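Local coordinates for protein type C neurotoxin (Clostridium botulinum, PDB 3PME) that probably docks the botulinum C/D mosaic neurotoxin on nerve-cell membranes as its receptor-binding domain, with gangliosides and phosphatidylethanolamine as likely targets, at residues T144-I149 / K154-G159; D197-S202 / E215-R220; K224-N229 / S265-K270; N271-K276 / W403-R408. One frame throughout, in Å; residues are numbered along the deposited sequence.

Contact 1: residues T144-I149 / K154-G159; sequences TITNNI and KLYING
Thr144 and Tyr156 exchange a pair of backbone hydrogen bonds, 2.7 Å from Tyr156 N to Thr144 O and 3.0 Å from Thr144 N to Tyr156 O. Two residues on, Thr146 and Lys154 do the same, with Lys154 N 2.8 Å from Thr146 O. Between these two hydrogen-bonded pairs sits the non-hydrogen-bonded pair Ile145 and Leu155, where the CA of Ile145 makes a CA-H...O contact with Lys154 O at 3.2 Å.

Waters extend the polar grip beyond the backbone. One links Thr144 OG1 to the backbone N of Gly159. A second lies 2.8 Å from Thr146 OG1 and accepts from Lys154 NZ at 3.0 Å. Thr146 can serve it because its hydroxyl stands between the backbone N and the carbonyl carbon (chi1 66°); the same OG1 rests against Lys154 CB. The lysine chain bends at chi3, bringing NZ back to within a weak hydrogen bond of Tyr156 OH, whose stronger partner is Asn207. The tyrosine ring turns an edge to Thr144 O, which lies in its plane.

Thr144, Thr146, Lys154 and Tyr156 share one face of the sheet, and the two threonines and the tyrosine pack on Ile210 of helix 207-218. Ile145 and Leu155 lie on the other face, where both touch Leu123 of strand 120-126, on the inner side of the sandwich. Residues 144-148 and 154-157, their directions 159° apart, belong to the short-looped antiparallel beta hairpin of strands 141-148 and 152-157, within the concanavalin-like half of the receptor-binding domain.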
# COMPACT_ATOMS: atom_id res chain seq x y z
N THR A 144 0.65 -14.93 -1.42
CA THR A 144 0.74 -16.07 -2.33
C THR A 144 0.81 -17.33 -1.49
O THR A 144 1.64 -17.44 -0.58
CB THR A 144 1.97 -16.03 -3.25
OG1 THR A 144 2.11 -14.73 -3.82
CG2 THR A 144 1.80 -17.06 -4.37
N ILE A 145 -0.09 -18.25 -1.79
CA ILE A 145 -0.10 -19.56 -1.14
C ILE A 145 0.28 -20.60 -2.18
O ILE A 145 -0.35 -20.66 -3.24
CB ILE A 145 -1.50 -19.93 -0.63
CG1 ILE A 145 -2.12 -18.81 0.20
CG2 ILE A 145 -1.44 -21.24 0.17
CD1 ILE A 145 -1.39 -18.53 1.44
N THR A 146 1.30 -21.42 -1.91
CA THR A 146 1.56 -22.58 -2.77
C THR A 146 1.17 -23.85 -2.02
O THR A 146 1.31 -23.93 -0.79
CB THR A 146 3.02 -22.66 -3.28
OG1 THR A 146 3.91 -22.89 -2.18
CG2 THR A 146 3.43 -21.36 -3.99
N ASN A 147 0.65 -24.82 -2.76
CA ASN A 147 0.20 -26.08 -2.16
C ASN A 147 0.77 -27.24 -2.95
O ASN A 147 0.69 -27.26 -4.16
CB ASN A 147 -1.32 -26.18 -2.21
CG ASN A 147 -2.01 -25.03 -1.49
OD1 ASN A 147 -2.12 -25.02 -0.27
ND2 ASN A 147 -2.51 -24.07 -2.26
N ASN A 148 1.36 -28.20 -2.25
CA ASN A 148 1.77 -29.42 -2.91
C ASN A 148 1.43 -30.62 -2.04
O ASN A 148 1.91 -30.75 -0.91
CB ASN A 148 3.26 -29.40 -3.26
CG ASN A 148 3.62 -30.42 -4.32
OD1 ASN A 148 3.25 -31.59 -4.21
ND2 ASN A 148 4.33 -29.99 -5.35
N ILE A 149 0.58 -31.47 -2.58
CA ILE A 149 0.08 -32.63 -1.85
C ILE A 149 1.22 -33.57 -1.46
O ILE A 149 1.06 -34.42 -0.58
CB ILE A 149 -0.99 -33.37 -2.67
CG1 ILE A 149 -1.87 -34.22 -1.75
CG2 ILE A 149 -0.36 -34.17 -3.78
CD1 ILE A 149 -2.53 -33.41 -0.65
N LYS A 154 2.64 -23.30 1.62
CA LYS A 154 3.56 -22.25 2.02
C LYS A 154 2.92 -20.90 1.79
O LYS A 154 2.21 -20.71 0.81
CB LYS A 154 4.86 -22.34 1.21
CG LYS A 154 5.71 -23.57 1.59
CD LYS A 154 6.67 -23.99 0.46
CE LYS A 154 7.89 -23.08 0.35
NZ LYS A 154 8.74 -23.46 -0.83
N LEU A 155 3.17 -19.99 2.72
CA LEU A 155 2.61 -18.65 2.67
C LEU A 155 3.70 -17.62 2.41
O LEU A 155 4.66 -17.52 3.18
CB LEU A 155 1.92 -18.34 3.99
CG LEU A 155 1.40 -16.91 4.13
CD1 LEU A 155 0.44 -16.60 3.01
CD2 LEU A 155 0.71 -16.78 5.47
N TYR A 156 3.52 -16.86 1.33
CA TYR A 156 4.43 -15.79 0.95
C TYR A 156 3.72 -14.46 1.14
O TYR A 156 2.54 -14.34 0.81
CB TYR A 156 4.82 -15.89 -0.52
CG TYR A 156 5.69 -17.09 -0.83
CD1 TYR A 156 5.15 -18.36 -0.90
CD2 TYR A 156 7.05 -16.94 -1.05
CE1 TYR A 156 5.95 -19.46 -1.18
CE2 TYR A 156 7.87 -18.05 -1.32
CZ TYR A 156 7.29 -19.30 -1.39
OH TYR A 156 8.07 -20.42 -1.65
N ILE A 157 4.45 -13.48 1.68
CA ILE A 157 3.95 -12.11 1.82
C ILE A 157 4.90 -11.18 1.09
O ILE A 157 6.10 -11.14 1.39
CB ILE A 157 3.83 -11.67 3.30
CG1 ILE A 157 2.86 -12.58 4.06
CG2 ILE A 157 3.40 -10.18 3.39
CD1 ILE A 157 1.42 -12.51 3.55
N ASN A 158 4.37 -10.45 0.12
CA ASN A 158 5.18 -9.57 -0.71
C ASN A 158 6.40 -10.29 -1.29
O ASN A 158 7.51 -9.75 -1.33
CB ASN A 158 5.57 -8.31 0.07
CG ASN A 158 4.36 -7.46 0.42
OD1 ASN A 158 3.35 -7.51 -0.27
ND2 ASN A 158 4.46 -6.68 1.49
N GLY A 159 6.19 -11.54 -1.71
CA GLY A 159 7.22 -12.28 -2.41
C GLY A 159 8.21 -13.00 -1.51
O GLY A 159 9.17 -13.59 -1.99
O HOH W 1 3.66 -13.02 -1.85
O HOH W 2 6.60 -23.22 -2.96

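Contact 2: residues D197-S202 / E215-R220; sequences DFNIFS and EGQILR
Asp197 and Gln217 lie one over the other, their side chains running past each other in opposite directions, with the carboxylate and amide planes stacked only 26° apart. Gln217 CD is 4.1 Å from Asp197 CG, and its OE1 is 3.7 Å from Asp197 CB. The glutamine reaches this far because its chain is extended beyond CG (chi2 178°), which carries the amide from the last turn of the helix to the strand. Asp197 meets it with CG beside its own backbone N (chi1 -63°), a turn that lays the carboxylate along the amide.

Two waters bridge the segments. One molecule donates to Asp197 O at 2.7 Å and to Gln217 OE1 at 2.8 Å. Another joins Asp197 OD2 to the backbone O of Gln217. Outside bonds help fix the rotation of both groups: Gln217 OE1 also accepts from Trp74 NE1, and Asp197 OD1 from Asn41 ND2.

Beyond the interface, Arg220 folds back so that NE meets Glu215 OE1 at 2.7 Å in a salt bridge, while Ile218 CG2 covers one guanidinium face. Leu219, with positive phi, is the first residue to leave helical backbone angles. Strand 193-201 is hydrogen-bonded to strands 6-13 and 68-77, and the end of helix 207-218 lies beside it where the chain leaves for the C-terminal half.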
# COMPACT_ATOMS: atom_id res chain seq x y z
N ASP A 197 -6.60 -8.53 -8.01
CA ASP A 197 -5.80 -9.42 -8.83
C ASP A 197 -5.83 -10.87 -8.32
O ASP A 197 -4.79 -11.52 -8.18
CB ASP A 197 -4.36 -8.89 -8.96
CG ASP A 197 -4.31 -7.55 -9.68
OD1 ASP A 197 -4.55 -7.52 -10.90
OD2 ASP A 197 -4.02 -6.54 -9.02
N PHE A 198 -7.02 -11.36 -8.05
CA PHE A 198 -7.16 -12.74 -7.58
C PHE A 198 -6.90 -13.76 -8.70
O PHE A 198 -7.58 -13.73 -9.74
CB PHE A 198 -8.53 -12.99 -6.95
CG PHE A 198 -8.62 -14.32 -6.27
CD1 PHE A 198 -9.05 -15.45 -6.96
CD2 PHE A 198 -8.24 -14.45 -4.94
CE1 PHE A 198 -9.11 -16.69 -6.34
CE2 PHE A 198 -8.30 -15.68 -4.30
CZ PHE A 198 -8.73 -16.81 -5.00
N ASN A 199 -5.92 -14.64 -8.47
CA ASN A 199 -5.49 -15.65 -9.44
C ASN A 199 -5.33 -17.02 -8.80
O ASN A 199 -4.89 -17.13 -7.65
CB ASN A 199 -4.12 -15.29 -10.03
CG ASN A 199 -4.18 -14.11 -10.97
OD1 ASN A 199 -5.11 -13.99 -11.74
ND2 ASN A 199 -3.16 -13.26 -10.93
N ILE A 200 -5.65 -18.07 -9.55
CA ILE A 200 -5.28 -19.42 -9.12
C ILE A 200 -4.50 -20.08 -10.25
O ILE A 200 -4.85 -19.95 -11.41
CB ILE A 200 -6.51 -20.27 -8.76
CG1 ILE A 200 -7.26 -19.62 -7.59
CG2 ILE A 200 -6.07 -21.71 -8.38
CD1 ILE A 200 -8.52 -20.34 -7.16
N PHE A 201 -3.42 -20.77 -9.89
CA PHE A 201 -2.52 -21.40 -10.85
C PHE A 201 -2.52 -22.90 -10.60
O PHE A 201 -2.67 -23.35 -9.46
CB PHE A 201 -1.09 -20.88 -10.68
CG PHE A 201 -0.94 -19.40 -10.86
CD1 PHE A 201 -1.21 -18.52 -9.81
CD2 PHE A 201 -0.51 -18.87 -12.07
CE1 PHE A 201 -1.07 -17.15 -9.98
CE2 PHE A 201 -0.37 -17.51 -12.25
CZ PHE A 201 -0.65 -16.65 -11.20
N SER A 202 -2.34 -23.68 -11.67
CA SER A 202 -2.35 -25.14 -11.56
C SER A 202 -0.94 -25.69 -11.38
O SER A 202 -0.64 -26.83 -11.77
CB SER A 202 -2.97 -25.76 -12.81
OG SER A 202 -2.21 -25.40 -13.95
N GLU A 215 6.04 -8.07 -8.63
CA GLU A 215 6.56 -6.82 -9.20
C GLU A 215 5.71 -6.31 -10.37
O GLU A 215 5.59 -5.10 -10.58
CB GLU A 215 8.03 -6.98 -9.60
CG GLU A 215 8.91 -7.29 -8.41
CD GLU A 215 10.25 -6.59 -8.47
OE1 GLU A 215 10.40 -5.65 -9.27
OE2 GLU A 215 11.16 -6.99 -7.71
N GLY A 216 5.12 -7.24 -11.11
CA GLY A 216 4.22 -6.86 -12.19
C GLY A 216 3.04 -6.11 -11.62
O GLY A 216 2.67 -5.04 -12.11
N GLN A 217 2.48 -6.64 -10.55
CA GLN A 217 1.20 -6.15 -10.04
C GLN A 217 1.32 -4.99 -9.06
O GLN A 217 0.31 -4.36 -8.74
CB GLN A 217 0.42 -7.30 -9.41
CG GLN A 217 -0.00 -8.37 -10.43
CD GLN A 217 -0.73 -9.52 -9.79
OE1 GLN A 217 -0.79 -9.62 -8.56
NE2 GLN A 217 -1.29 -10.40 -10.60
N ILE A 218 2.53 -4.70 -8.59
CA ILE A 218 2.69 -3.57 -7.68
C ILE A 218 2.62 -2.24 -8.43
O ILE A 218 2.41 -1.20 -7.82
CB ILE A 218 3.96 -3.66 -6.83
CG1 ILE A 218 3.82 -2.80 -5.56
CG2 ILE A 218 5.17 -3.26 -7.65
CD1 ILE A 218 4.87 -3.08 -4.48
N LEU A 219 2.78 -2.30 -9.75
CA LEU A 219 2.79 -1.10 -10.62
C LEU A 219 3.93 -0.17 -10.23
O LEU A 219 3.72 0.88 -9.62
CB LEU A 219 1.45 -0.36 -10.59
CG LEU A 219 0.19 -1.17 -10.86
CD1 LEU A 219 -1.00 -0.22 -10.97
CD2 LEU A 219 0.31 -2.00 -12.14
N ARG A 220 5.14 -0.57 -10.60
CA ARG A 220 6.32 0.18 -10.23
C ARG A 220 6.34 1.58 -10.85
O ARG A 220 7.10 2.43 -10.40
CB ARG A 220 7.59 -0.58 -10.62
CG ARG A 220 7.78 -1.88 -9.85
CD ARG A 220 9.20 -2.01 -9.34
NE ARG A 220 9.39 -3.23 -8.56
CZ ARG A 220 9.38 -3.30 -7.23
NH1 ARG A 220 9.20 -2.20 -6.52
NH2 ARG A 220 9.55 -4.46 -6.62
O HOH W 3 -2.15 -11.99 -8.09
O HOH W 4 -2.38 -4.42 -9.51

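Contact 3: residues K224-N229 / S265-K270; sequences KDYWGN and SKLYTK. With SO4 (sulfate ion), chain C.
Leu267 is the bump of this contact, and two neighbouring aromatic side chains make the hollow. Its CD1 methyl comes within 3.6 Å of Trp227 CH2, at the far end of the indole, and 4.1 Å from Tyr226 CE2. The leucine and the tryptophan approach from opposite directions, whereas Tyr226 crosses the leucine at about a right angle. The hollow has a firm shape because Tyr226 puts its edge on one face of the indole, its CD2 3.5 Å above that plane and toward the rim. Tyr226 swings that way with CG anti to the backbone N (chi1 -179°). At the neighbouring ring atom, Tyr268 OH lies 3.8 Å from Trp227 CZ2, a van der Waals contact; the hydroxyl's hydrogen bond is to Trp412 O.

Both aromatics project from a type I beta turn, Asp225 to Gly228, in the C-terminal, trefoil-type half of the domain. Asp225 OD1 accepts from Trp227 N at 3.0 Å, an Asx turn, and from Asn229 N at 2.9 Å on the opposite face of the carboxylate, while OD2 uses its syn lone pair for Asn229 ND2. Ser407 OG adds a further bond to OD2, and Trp227 NE1 is held by Ser407 O.

At the other end of its segment, Lys270 NZ hydrogen-bonds at 3.0 Å to an oxygen, O3, of a sulfate ion probably acquired from the crystallisation liquor; Tyr248 and Tyr299 bind the same ion through their hydroxyls.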
# COMPACT_ATOMS: atom_id res chain seq x y z
N LYS A 224 3.10 5.45 -4.63
CA LYS A 224 2.01 5.01 -3.75
C LYS A 224 1.82 5.92 -2.55
O LYS A 224 2.75 6.57 -2.08
CB LYS A 224 2.29 3.60 -3.24
CG LYS A 224 2.59 2.60 -4.33
CD LYS A 224 1.49 2.54 -5.38
CE LYS A 224 1.67 1.30 -6.26
NZ LYS A 224 3.04 1.27 -6.89
N ASP A 225 0.59 5.97 -2.05
CA ASP A 225 0.35 6.59 -0.74
C ASP A 225 0.71 5.60 0.37
O ASP A 225 1.17 4.47 0.12
CB ASP A 225 -1.07 7.18 -0.62
CG ASP A 225 -2.18 6.13 -0.52
OD1 ASP A 225 -1.90 4.93 -0.27
OD2 ASP A 225 -3.36 6.50 -0.67
N TYR A 226 0.51 6.03 1.61
CA TYR A 226 0.88 5.29 2.81
C TYR A 226 0.26 3.90 2.83
O TYR A 226 0.87 2.94 3.33
CB TYR A 226 0.42 6.09 4.02
CG TYR A 226 0.73 5.49 5.36
CD1 TYR A 226 1.99 5.61 5.92
CD2 TYR A 226 -0.25 4.82 6.08
CE1 TYR A 226 2.29 5.06 7.16
CE2 TYR A 226 0.02 4.29 7.32
CZ TYR A 226 1.29 4.40 7.85
OH TYR A 226 1.57 3.85 9.08
N TRP A 227 -0.94 3.78 2.28
CA TRP A 227 -1.69 2.52 2.32
C TRP A 227 -1.37 1.61 1.15
O TRP A 227 -1.89 0.49 1.07
CB TRP A 227 -3.19 2.84 2.25
CG TRP A 227 -3.58 3.94 3.18
CD1 TRP A 227 -3.95 5.22 2.83
CD2 TRP A 227 -3.61 3.89 4.60
NE1 TRP A 227 -4.21 5.95 3.96
CE2 TRP A 227 -4.02 5.16 5.06
CE3 TRP A 227 -3.33 2.89 5.54
CZ2 TRP A 227 -4.15 5.45 6.42
CZ3 TRP A 227 -3.47 3.18 6.89
CH2 TRP A 227 -3.87 4.45 7.31
N GLY A 228 -0.56 2.07 0.21
CA GLY A 228 -0.31 1.34 -1.02
C GLY A 228 -1.26 1.62 -2.19
O GLY A 228 -1.21 0.94 -3.21
N ASN A 229 -2.12 2.62 -2.04
CA ASN A 229 -2.98 3.08 -3.13
C ASN A 229 -2.15 3.96 -4.07
O ASN A 229 -1.14 4.54 -3.66
CB ASN A 229 -4.11 3.98 -2.61
CG ASN A 229 -4.92 3.35 -1.49
OD1 ASN A 229 -5.29 2.18 -1.55
ND2 ASN A 229 -5.22 4.14 -0.46
N SER A 265 -1.05 9.40 18.94
CA SER A 265 -1.58 8.14 18.41
C SER A 265 -2.30 8.29 17.08
O SER A 265 -2.81 7.31 16.53
CB SER A 265 -2.53 7.49 19.43
OG SER A 265 -3.79 8.15 19.45
N LYS A 266 -2.36 9.51 16.54
CA LYS A 266 -3.15 9.76 15.34
C LYS A 266 -2.31 9.91 14.08
O LYS A 266 -1.24 10.55 14.11
CB LYS A 266 -4.02 11.00 15.52
CG LYS A 266 -5.18 10.81 16.48
CD LYS A 266 -5.79 12.13 16.89
CE LYS A 266 -6.35 12.91 15.71
NZ LYS A 266 -7.03 14.15 16.20
N LEU A 267 -2.79 9.34 12.98
CA LEU A 267 -2.15 9.53 11.68
C LEU A 267 -2.60 10.79 10.97
O LEU A 267 -1.85 11.38 10.20
CB LEU A 267 -2.45 8.34 10.77
CG LEU A 267 -1.89 6.99 11.20
CD1 LEU A 267 -2.32 5.96 10.19
CD2 LEU A 267 -0.38 7.10 11.28
N TYR A 268 -3.85 11.19 11.17
CA TYR A 268 -4.36 12.36 10.47
C TYR A 268 -4.13 13.54 11.39
O TYR A 268 -4.83 13.70 12.40
CB TYR A 268 -5.84 12.21 10.13
CG TYR A 268 -6.18 10.95 9.34
CD1 TYR A 268 -5.32 10.46 8.37
CD2 TYR A 268 -7.39 10.29 9.56
CE1 TYR A 268 -5.65 9.32 7.65
CE2 TYR A 268 -7.72 9.15 8.84
CZ TYR A 268 -6.85 8.67 7.89
OH TYR A 268 -7.20 7.54 7.18
N THR A 269 -3.16 14.37 11.02
CA THR A 269 -2.63 15.40 11.92
C THR A 269 -3.10 16.80 11.49
O THR A 269 -4.28 17.12 11.62
CB THR A 269 -1.10 15.31 12.02
OG1 THR A 269 -0.52 15.43 10.71
CG2 THR A 269 -0.67 13.96 12.64
N LYS A 270 -2.19 17.62 10.96
CA LYS A 270 -2.51 18.99 10.55
C LYS A 270 -1.77 19.37 9.27
O LYS A 270 -0.76 18.76 8.90
CB LYS A 270 -2.07 19.98 11.65
CG LYS A 270 -2.76 19.80 12.98
CD LYS A 270 -2.27 20.85 13.97
CE LYS A 270 -2.17 22.19 13.30
NZ LYS A 270 -2.28 23.31 14.28
S SO4 C . 0.71 25.36 13.10
O1 SO4 C . 1.44 24.52 14.05
O2 SO4 C . 0.47 24.66 11.85
O3 SO4 C . -0.57 25.73 13.69
O4 SO4 C . 1.48 26.57 12.82

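Contact 4: residues N271-K276 / W403-R408; sequences NPITIK and WKFISR. With SO4 (sulfate ion), chain C.
Phe405 carries one side of this contact alone: a single ring meets two isoleucines, and no hydrogen bond passes between the segments. The backbones stay well apart, with Ile273 CA and Phe405 CA 9.1 Å from each other, so side chains must span the gap. The contact lies buried in the C-terminal half, which is of beta-trefoil type, and joins strand 273-277 to strand 403-406. The first of these pairs with strand 292-299, the second with strand 238-241.

The isoleucines use the ring differently. Ile275 brings its CD1 over one face, 4.1 Å above the plane and displaced toward the rim, with CE1 as its nearest atom; the two side chains cross roughly at right angles. Ile273 instead places CD1 at the ring edge, near the plane, 4.3 Å from Phe405 CD1. It gets there with CG1 lodged between the backbone N and the carbonyl carbon (chi1 56°), a turn that swings the end of the side chain closer than its first bond would suggest. Met239 of strand 238-241 touches both Ile273 and Phe405, and Ile358 of strand 356-360 adds to the packing around the phenylalanine.

Two residues before Ile273, Asn271 holds the sulfate ion, probably from the crystallisation liquor: ND2 donates to O2 at 2.7 Å with an angle of 165° at the hydrogen, while the same nitrogen also bonds to Ile249 O.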
# COMPACT_ATOMS: atom_id res chain seq x y z
N ASN A 271 -2.26 20.43 8.62
CA ASN A 271 -1.62 21.00 7.44
C ASN A 271 -1.31 20.00 6.32
O ASN A 271 -0.18 19.90 5.87
CB ASN A 271 -0.33 21.74 7.82
CG ASN A 271 -0.54 22.80 8.89
OD1 ASN A 271 -1.63 23.37 9.00
ND2 ASN A 271 0.50 23.08 9.66
N PRO A 272 -2.33 19.29 5.85
CA PRO A 272 -2.08 18.43 4.69
C PRO A 272 -1.64 19.25 3.49
O PRO A 272 -2.01 20.43 3.36
CB PRO A 272 -3.44 17.78 4.43
CG PRO A 272 -4.43 18.76 4.99
CD PRO A 272 -3.76 19.33 6.21
N ILE A 273 -0.82 18.65 2.66
CA ILE A 273 -0.43 19.25 1.39
C ILE A 273 -1.23 18.65 0.22
O ILE A 273 -1.91 17.62 0.38
CB ILE A 273 1.09 19.13 1.14
CG1 ILE A 273 1.57 17.67 1.21
CG2 ILE A 273 1.84 19.98 2.17
CD1 ILE A 273 1.23 16.85 -0.03
N THR A 274 -1.19 19.30 -0.93
CA THR A 274 -1.62 18.67 -2.17
C THR A 274 -0.47 18.74 -3.16
O THR A 274 0.43 19.56 -3.02
CB THR A 274 -2.85 19.33 -2.77
OG1 THR A 274 -2.56 20.70 -3.04
CG2 THR A 274 -4.03 19.24 -1.81
N ILE A 275 -0.46 17.82 -4.12
CA ILE A 275 0.61 17.76 -5.10
C ILE A 275 0.07 18.20 -6.44
O ILE A 275 -1.02 17.77 -6.86
CB ILE A 275 1.21 16.33 -5.20
CG1 ILE A 275 1.62 15.84 -3.81
CG2 ILE A 275 2.40 16.32 -6.15
CD1 ILE A 275 2.03 14.36 -3.78
N LYS A 276 0.81 19.09 -7.10
CA LYS A 276 0.40 19.63 -8.39
C LYS A 276 1.38 19.21 -9.47
O LYS A 276 2.57 19.05 -9.23
CB LYS A 276 0.33 21.16 -8.32
CG LYS A 276 -0.59 21.71 -7.24
CD LYS A 276 -2.02 21.46 -7.60
CE LYS A 276 -2.98 22.15 -6.65
NZ LYS A 276 -4.38 21.87 -7.07
N TRP A 403 9.99 9.35 2.05
CA TRP A 403 8.77 10.11 2.35
C TRP A 403 7.52 9.29 2.08
O TRP A 403 7.47 8.50 1.14
CB TRP A 403 8.73 11.40 1.51
CG TRP A 403 9.92 12.25 1.78
CD1 TRP A 403 11.12 12.18 1.14
CD2 TRP A 403 10.06 13.23 2.80
NE1 TRP A 403 12.00 13.08 1.69
CE2 TRP A 403 11.37 13.75 2.71
CE3 TRP A 403 9.20 13.74 3.77
CZ2 TRP A 403 11.84 14.75 3.56
CZ3 TRP A 403 9.67 14.75 4.62
CH2 TRP A 403 10.97 15.23 4.51
N LYS A 404 6.50 9.51 2.91
CA LYS A 404 5.21 8.85 2.72
C LYS A 404 4.11 9.89 2.75
O LYS A 404 4.31 11.01 3.26
CB LYS A 404 4.96 7.78 3.79
CG LYS A 404 5.94 6.61 3.75
CD LYS A 404 5.53 5.59 4.80
CE LYS A 404 6.28 4.28 4.63
NZ LYS A 404 5.73 3.23 5.53
N PHE A 405 2.97 9.53 2.19
CA PHE A 405 1.86 10.45 2.01
C PHE A 405 0.59 9.80 2.52
O PHE A 405 0.08 8.84 1.92
CB PHE A 405 1.75 10.84 0.53
CG PHE A 405 2.95 11.58 0.02
CD1 PHE A 405 3.01 12.96 0.12
CD2 PHE A 405 4.02 10.90 -0.55
CE1 PHE A 405 4.12 13.66 -0.33
CE2 PHE A 405 5.13 11.60 -1.01
CZ PHE A 405 5.18 12.98 -0.90
N ILE A 406 0.08 10.31 3.63
CA ILE A 406 -1.07 9.66 4.25
C ILE A 406 -2.36 10.30 3.80
O ILE A 406 -2.64 11.44 4.15
CB ILE A 406 -1.00 9.71 5.78
CG1 ILE A 406 0.32 9.12 6.28
CG2 ILE A 406 -2.18 8.94 6.37
CD1 ILE A 406 0.50 9.26 7.78
N SER A 407 -3.15 9.57 3.02
CA SER A 407 -4.47 10.02 2.62
C SER A 407 -5.50 9.63 3.68
O SER A 407 -5.32 8.65 4.43
CB SER A 407 -4.85 9.38 1.29
OG SER A 407 -4.72 7.95 1.41
N ARG A 408 -6.60 10.38 3.75
CA ARG A 408 -7.74 9.96 4.54
C ARG A 408 -8.43 8.85 3.78
O ARG A 408 -9.07 9.08 2.75
CB ARG A 408 -8.67 11.14 4.84
CG ARG A 408 -7.97 12.19 5.68
CD ARG A 408 -8.95 13.22 6.20
NE ARG A 408 -9.77 12.68 7.28
CZ ARG A 408 -9.67 13.05 8.56
NH1 ARG A 408 -8.79 13.97 8.92
NH2 ARG A 408 -10.47 12.50 9.46
S SO4 C . 0.71 25.36 13.10
O1 SO4 C . 1.44 24.52 14.05
O2 SO4 C . 0.47 24.66 11.85
O3 SO4 C . -0.57 25.73 13.69
O4 SO4 C . 1.48 26.57 12.82

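Overall arrangement
From the N terminus, the four contacts follow one another in series; none nests in or crosses another. Contact 1 closes a beta hairpin, with four residues between its segments. Contact 2 then spans twelve residues, mostly helix, and reaches the same sheet, its centre 13 Å from that of contact 1. Its second segment leads out of the lectin-like half, and Lys224 NZ joins it to contact 3 through Leu219 O. Contact 3 closes a 35-residue loop; contact 4 opens directly after it and closes 126 residues, bringing the last strand back to the trefoil core. Contacts 3 and 4 lie 8 Å apart between centres, joined by Tyr226 N to Phe405 O, and share the sulfate.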